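Local coordinates for putative acyl-[acyl-carrier-protein]--UDP-N-acetylglucosamine O-acyltransferase (Bacteroides fragilis, PDB 4R36), which probably transfers an acyl chain from acyl carrier protein to UDP-N-acetylglucosamine, as a left-handed beta-helix acyltransferase of the LpxA family, at residues A[207-215]-A[228-237]. Sequence-based numbering, arbitrary orientation.
Sequences YSGINIIGL and IHNAYRIIYQ
Tyr207 carries its ring anti to the backbone N (chi1 165°), whereas Tyr236 swings CG anti to its carbonyl carbon (chi1 -82°), and with these turns the two phenol rings lie almost flat on each other. They form an offset stack with centroids 4.4 Å apart and planes at 7°. The slide places the Tyr207 methylene over the middle of its partner, CB lying 3.6 Å from the Tyr236 ring centroid in a CH-pi contact. The opposite face of Tyr207 is covered by the backbone N of Gly209. Further along, Tyr207 OH rests 3.5 Å from Tyr232 CB, which adds a third tyrosine to an aromatic cluster, although the Tyr207 and Tyr232 rings barely overlap.

Three residues on, at the end of the strand, Ile210 sets CG1 over one face of the His229 imidazole, while CD1 reaches 3.6 Å to Tyr232 CD2 and also touches Ile228 CG2. In the following helix, Leu215 meets Ile228 tip to tip through their CD1 methyls, 4.1 Å apart. Strand 206-210 is antiparallel to strand 198-201 at the edge of the sheet, and its residues 207-210 run roughly antiparallel to residues 228-237 of the C-terminal helical domain. Asn211, which contacts UDP-N-acetylglucosamine when that substrate is bound, follows this strand and caps helix 212-217 through OD1.

The hydroxyls of Tyr232 and Tyr236 have partners outside the contact, Pro196 O and Ile274 O. One water, in the plane of the Tyr207 ring, lies 2.7 Å from Tyr207 OH and donates to Gln237 OE1 at 2.6 Å, with a weak hydrogen bond to His229 NE2. The direct contacts are thus dispersive and aromatic, and a single water joins the Tyr207 hydroxyl to the helix.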
ATOM      1  N   TYR A 207       3.652  -2.417  23.428  1.00 15.13           N
ATOM      2  CA  TYR A 207       2.545  -2.950  24.189  1.00 14.37           C
ATOM      3  C   TYR A 207       1.651  -1.862  24.694  1.00 15.61           C
ATOM      4  O   TYR A 207       2.149  -0.914  25.244  1.00 16.41           O
ATOM      5  CB  TYR A 207       3.119  -3.737  25.374  1.00 16.12           C
ATOM      6  CG  TYR A 207       2.112  -4.029  26.411  1.00 16.19           C
ATOM      7  CD1 TYR A 207       1.186  -5.032  26.242  1.00 17.72           C
ATOM      8  CD2 TYR A 207       2.062  -3.275  27.579  1.00 19.22           C
ATOM      9  CE1 TYR A 207       0.256  -5.327  27.223  1.00 19.99           C
ATOM     10  CE2 TYR A 207       1.100  -3.565  28.575  1.00 22.93           C
ATOM     11  CZ  TYR A 207       0.206  -4.584  28.375  1.00 20.79           C
ATOM     12  OH  TYR A 207      -0.754  -4.853  29.323  1.00 20.37           O
ATOM     13  N   SER A 208       0.349  -1.941  24.438  1.00 15.77           N
ATOM     14  CA  SER A 208      -0.600  -0.840  24.657  1.00 17.50           C
ATOM     15  C   SER A 208      -1.822  -1.369  25.389  1.00 16.69           C
ATOM     16  O   SER A 208      -2.936  -0.929  25.117  1.00 19.12           O
ATOM     17  CB  SER A 208      -0.989  -0.237  23.318  1.00 17.92           C
ATOM     18  OG  SER A 208       0.157   0.334  22.681  1.00 18.07           O
ATOM     19  N   GLY A 209      -1.618  -2.414  26.196  1.00 16.32           N
ATOM     20  CA  GLY A 209      -2.654  -3.008  27.013  1.00 19.25           C
ATOM     21  C   GLY A 209      -3.168  -4.262  26.376  1.00 20.03           C
ATOM     22  O   GLY A 209      -2.587  -4.759  25.401  1.00 20.07           O
ATOM     23  N   ILE A 210      -4.281  -4.753  26.904  1.00 22.05           N
ATOM     24  CA  ILE A 210      -4.918  -6.021  26.423  1.00 23.26           C
ATOM     25  C   ILE A 210      -6.008  -5.823  25.460  1.00 21.25           C
ATOM     26  O   ILE A 210      -6.685  -4.835  25.560  1.00 23.45           O
ATOM     27  CB  ILE A 210      -5.515  -6.736  27.645  1.00 26.85           C
ATOM     28  CG1 ILE A 210      -4.423  -7.036  28.604  1.00 27.60           C
ATOM     29  CG2 ILE A 210      -6.242  -8.009  27.273  1.00 33.68           C
ATOM     30  CD1 ILE A 210      -3.210  -7.625  27.996  1.00 24.54           C
ATOM     31  N   ASN A 211      -6.218  -6.757  24.531  1.00 18.76           N
ATOM     32  CA  ASN A 211      -7.302  -6.712  23.546  1.00 23.76           C
ATOM     33  C   ASN A 211      -8.643  -7.075  24.224  1.00 24.33           C
ATOM     34  O   ASN A 211      -9.175  -8.145  23.972  1.00 24.25           O
ATOM     35  CB  ASN A 211      -7.004  -7.662  22.419  1.00 23.32           C
ATOM     36  CG  ASN A 211      -8.025  -7.627  21.284  1.00 28.86           C
ATOM     37  OD1 ASN A 211      -8.837  -6.764  21.211  1.00 27.39           O
ATOM     38  ND2 ASN A 211      -7.967  -8.605  20.425  1.00 23.55           N
ATOM     39  N   ILE A 212      -9.072  -6.236  25.157  1.00 24.54           N
ATOM     40  CA  ILE A 212     -10.246  -6.551  26.009  1.00 28.93           C
ATOM     41  C   ILE A 212     -11.467  -6.674  25.131  1.00 34.31           C
ATOM     42  O   ILE A 212     -12.274  -7.588  25.325  1.00 39.21           O
ATOM     43  CB  ILE A 212     -10.469  -5.508  27.093  1.00 35.52           C
ATOM     44  CG1 ILE A 212      -9.329  -5.564  28.081  1.00 41.06           C
ATOM     45  CG2 ILE A 212     -11.757  -5.761  27.904  1.00 36.79           C
ATOM     46  CD1 ILE A 212      -9.266  -4.381  29.049  1.00 46.41           C
ATOM     47  N   ILE A 213     -11.583  -5.784  24.139  1.00 37.36           N
ATOM     48  CA  ILE A 213     -12.719  -5.793  23.202  1.00 45.88           C
ATOM     49  C   ILE A 213     -12.830  -7.114  22.495  1.00 38.37           C
ATOM     50  O   ILE A 213     -13.854  -7.785  22.591  1.00 39.08           O
ATOM     51  CB  ILE A 213     -12.633  -4.659  22.161  1.00 54.28           C
ATOM     52  CG1 ILE A 213     -12.774  -3.328  22.873  1.00 60.02           C
ATOM     53  CG2 ILE A 213     -13.744  -4.780  21.126  1.00 57.41           C
ATOM     54  CD1 ILE A 213     -12.199  -2.159  22.105  1.00 68.90           C
ATOM     55  N   GLY A 214     -11.761  -7.521  21.842  1.00 34.78           N
ATOM     56  CA  GLY A 214     -11.727  -8.798  21.171  1.00 35.30           C
ATOM     57  C   GLY A 214     -11.987  -9.977  22.079  1.00 38.84           C
ATOM     58  O   GLY A 214     -12.709 -10.957  21.696  1.00 36.40           O
ATOM     59  N   LEU A 215     -11.400  -9.941  23.283  1.00 27.68           N
ATOM     60  CA  LEU A 215     -11.603 -11.094  24.178  1.00 27.20           C
ATOM     61  C   LEU A 215     -13.028 -11.191  24.701  1.00 26.68           C
ATOM     62  O   LEU A 215     -13.584 -12.293  24.791  1.00 26.84           O
ATOM     63  CB  LEU A 215     -10.633 -11.047  25.337  1.00 28.29           C
ATOM     64  CG  LEU A 215      -9.168 -11.192  24.905  1.00 27.81           C
ATOM     65  CD1 LEU A 215      -8.297 -11.011  26.134  1.00 27.91           C
ATOM     66  CD2 LEU A 215      -8.924 -12.504  24.256  1.00 31.18           C
ATOM     67  N   ILE A 228      -5.002 -12.419  32.356  1.00 20.09           N
ATOM     68  CA  ILE A 228      -4.164 -12.082  31.224  1.00 19.08           C
ATOM     69  C   ILE A 228      -3.588 -10.686  31.490  1.00 19.77           C
ATOM     70  O   ILE A 228      -2.382 -10.422  31.286  1.00 14.94           O
ATOM     71  CB  ILE A 228      -4.969 -12.142  29.909  1.00 19.39           C
ATOM     72  CG1 ILE A 228      -5.297 -13.596  29.579  1.00 20.20           C
ATOM     73  CG2 ILE A 228      -4.228 -11.457  28.738  1.00 18.23           C
ATOM     74  CD1 ILE A 228      -6.342 -13.773  28.507  1.00 22.96           C
ATOM     75  N   HIS A 229      -4.451  -9.798  31.976  1.00 21.68           N
ATOM     76  CA  HIS A 229      -4.004  -8.437  32.227  1.00 24.81           C
ATOM     77  C   HIS A 229      -2.914  -8.404  33.272  1.00 21.01           C
ATOM     78  O   HIS A 229      -1.865  -7.760  33.109  1.00 18.24           O
ATOM     79  CB  HIS A 229      -5.225  -7.549  32.642  1.00 31.91           C
ATOM     80  CG  HIS A 229      -4.997  -6.115  32.350  1.00 44.97           C
ATOM     81  ND1 HIS A 229      -5.981  -5.271  31.897  1.00 58.56           N
ATOM     82  CD2 HIS A 229      -3.841  -5.407  32.308  1.00 52.98           C
ATOM     83  CE1 HIS A 229      -5.461  -4.073  31.692  1.00 61.42           C
ATOM     84  NE2 HIS A 229      -4.162  -4.132  31.934  1.00 55.50           N
ATOM     85  N   ASN A 230      -3.119  -9.152  34.348  1.00 18.78           N
ATOM     86  CA  ASN A 230      -2.117  -9.287  35.381  1.00 21.04           C
ATOM     87  C   ASN A 230      -0.823  -9.917  34.937  1.00 20.40           C
ATOM     88  O   ASN A 230       0.246  -9.435  35.324  1.00 18.00           O
ATOM     89  CB  ASN A 230      -2.692  -9.995  36.602  1.00 24.16           C
ATOM     90  CG  ASN A 230      -3.650  -9.080  37.374  1.00 29.56           C
ATOM     91  OD1 ASN A 230      -3.531  -7.851  37.297  1.00 32.68           O
ATOM     92  ND2 ASN A 230      -4.639  -9.658  38.037  1.00 34.93           N
ATOM     93  N   ALA A 231      -0.885 -10.932  34.067  1.00 17.58           N
ATOM     94  CA  ALA A 231       0.369 -11.464  33.538  1.00 17.09           C
ATOM     95  C   ALA A 231       1.169 -10.373  32.780  1.00 16.37           C
ATOM     96  O   ALA A 231       2.381 -10.241  32.956  1.00 17.14           O
ATOM     97  CB  ALA A 231       0.099 -12.655  32.637  1.00 18.32           C
ATOM     98  N   TYR A 232       0.481  -9.574  31.970  1.00 16.78           N
ATOM     99  CA  TYR A 232       1.187  -8.529  31.237  1.00 16.98           C
ATOM    100  C   TYR A 232       1.633  -7.337  32.033  1.00 16.61           C
ATOM    101  O   TYR A 232       2.630  -6.701  31.678  1.00 17.27           O
ATOM    102  CB  TYR A 232       0.425  -8.129  29.980  1.00 17.20           C
ATOM    103  CG  TYR A 232       0.585  -9.159  28.887  1.00 14.95           C
ATOM    104  CD1 TYR A 232       1.794  -9.352  28.274  1.00 15.11           C
ATOM    105  CD2 TYR A 232      -0.503  -9.941  28.461  1.00 13.86           C
ATOM    106  CE1 TYR A 232       1.975 -10.363  27.316  1.00 15.01           C
ATOM    107  CE2 TYR A 232      -0.372 -10.890  27.453  1.00 13.40           C
ATOM    108  CZ  TYR A 232       0.879 -11.084  26.862  1.00 15.25           C
ATOM    109  OH  TYR A 232       1.107 -11.991  25.857  1.00 15.46           O
ATOM    110  N   ARG A 233       0.957  -7.043  33.121  1.00 18.40           N
ATOM    111  CA  ARG A 233       1.509  -6.093  34.135  1.00 20.25           C
ATOM    112  C   ARG A 233       2.789  -6.571  34.704  1.00 18.17           C
ATOM    113  O   ARG A 233       3.709  -5.823  34.858  1.00 20.67           O
ATOM    114  CB  ARG A 233       0.535  -5.782  35.290  1.00 23.37           C
ATOM    115  CG  ARG A 233      -0.662  -5.020  34.883  1.00 29.96           C
ATOM    116  CD  ARG A 233      -1.681  -4.749  36.023  1.00 33.38           C
ATOM    117  NE  ARG A 233      -2.887  -4.234  35.369  1.00 39.30           N
ATOM    118  CZ  ARG A 233      -4.115  -4.761  35.376  1.00 48.00           C
ATOM    119  NH1 ARG A 233      -4.407  -5.858  36.069  1.00 56.01           N
ATOM    120  NH2 ARG A 233      -5.087  -4.151  34.688  1.00 55.28           N
ATOM    121  N   ILE A 234       2.884  -7.862  35.019  1.00 19.28           N
ATOM    122  CA  ILE A 234       4.111  -8.428  35.467  1.00 18.53           C
ATOM    123  C   ILE A 234       5.168  -8.365  34.377  1.00 18.98           C
ATOM    124  O   ILE A 234       6.297  -8.054  34.650  1.00 20.55           O
ATOM    125  CB  ILE A 234       3.938  -9.888  35.948  1.00 18.97           C
ATOM    126  CG1 ILE A 234       3.149  -9.899  37.260  1.00 22.29           C
ATOM    127  CG2 ILE A 234       5.297 -10.573  36.144  1.00 22.38           C
ATOM    128  CD1 ILE A 234       2.531 -11.254  37.581  1.00 21.20           C
ATOM    129  N   ILE A 235       4.808  -8.726  33.152  1.00 16.32           N
ATOM    130  CA  ILE A 235       5.790  -8.814  32.095  1.00 17.02           C
ATOM    131  C   ILE A 235       6.329  -7.444  31.666  1.00 16.80           C
ATOM    132  O   ILE A 235       7.511  -7.276  31.476  1.00 17.68           O
ATOM    133  CB  ILE A 235       5.209  -9.626  30.876  1.00 17.83           C
ATOM    134  CG1 ILE A 235       5.108 -11.088  31.256  1.00 16.43           C
ATOM    135  CG2 ILE A 235       6.102  -9.501  29.636  1.00 18.28           C
ATOM    136  CD1 ILE A 235       4.105 -11.869  30.457  1.00 17.78           C
ATOM    137  N   TYR A 236       5.453  -6.479  31.508  1.00 16.66           N
ATOM    138  CA  TYR A 236       5.837  -5.223  30.917  1.00 19.14           C
ATOM    139  C   TYR A 236       5.990  -4.112  31.947  1.00 23.39           C
ATOM    140  O   TYR A 236       6.700  -3.175  31.658  1.00 24.06           O
ATOM    141  CB  TYR A 236       4.808  -4.756  29.888  1.00 18.80           C
ATOM    142  CG  TYR A 236       4.987  -5.410  28.553  1.00 18.91           C
ATOM    143  CD1 TYR A 236       6.066  -5.070  27.696  1.00 20.25           C
ATOM    144  CD2 TYR A 236       4.100  -6.325  28.106  1.00 20.09           C
ATOM    145  CE1 TYR A 236       6.231  -5.690  26.467  1.00 18.62           C
ATOM    146  CE2 TYR A 236       4.261  -6.961  26.856  1.00 21.21           C
ATOM    147  CZ  TYR A 236       5.312  -6.624  26.035  1.00 20.56           C
ATOM    148  OH  TYR A 236       5.442  -7.264  24.779  1.00 18.75           O
ATOM    149  N   GLN A 237       5.326  -4.174  33.095  1.00 21.18           N
ATOM    150  CA  GLN A 237       5.222  -2.982  33.972  1.00 21.34           C
ATOM    151  C   GLN A 237       5.788  -3.214  35.374  1.00 25.46           C
ATOM    152  O   GLN A 237       5.552  -2.442  36.236  1.00 29.51           O
ATOM    153  CB  GLN A 237       3.763  -2.551  34.075  1.00 21.63           C
ATOM    154  CG  GLN A 237       3.252  -2.213  32.685  1.00 24.08           C
ATOM    155  CD  GLN A 237       1.824  -1.789  32.612  1.00 30.06           C
ATOM    156  OE1 GLN A 237       0.930  -2.493  33.000  1.00 32.85           O
ATOM    157  NE2 GLN A 237       1.604  -0.631  32.045  1.00 38.06           N
TER
HETATM  158  O   HOH W   1      -1.006  -3.071  31.298  1.00 31.20           O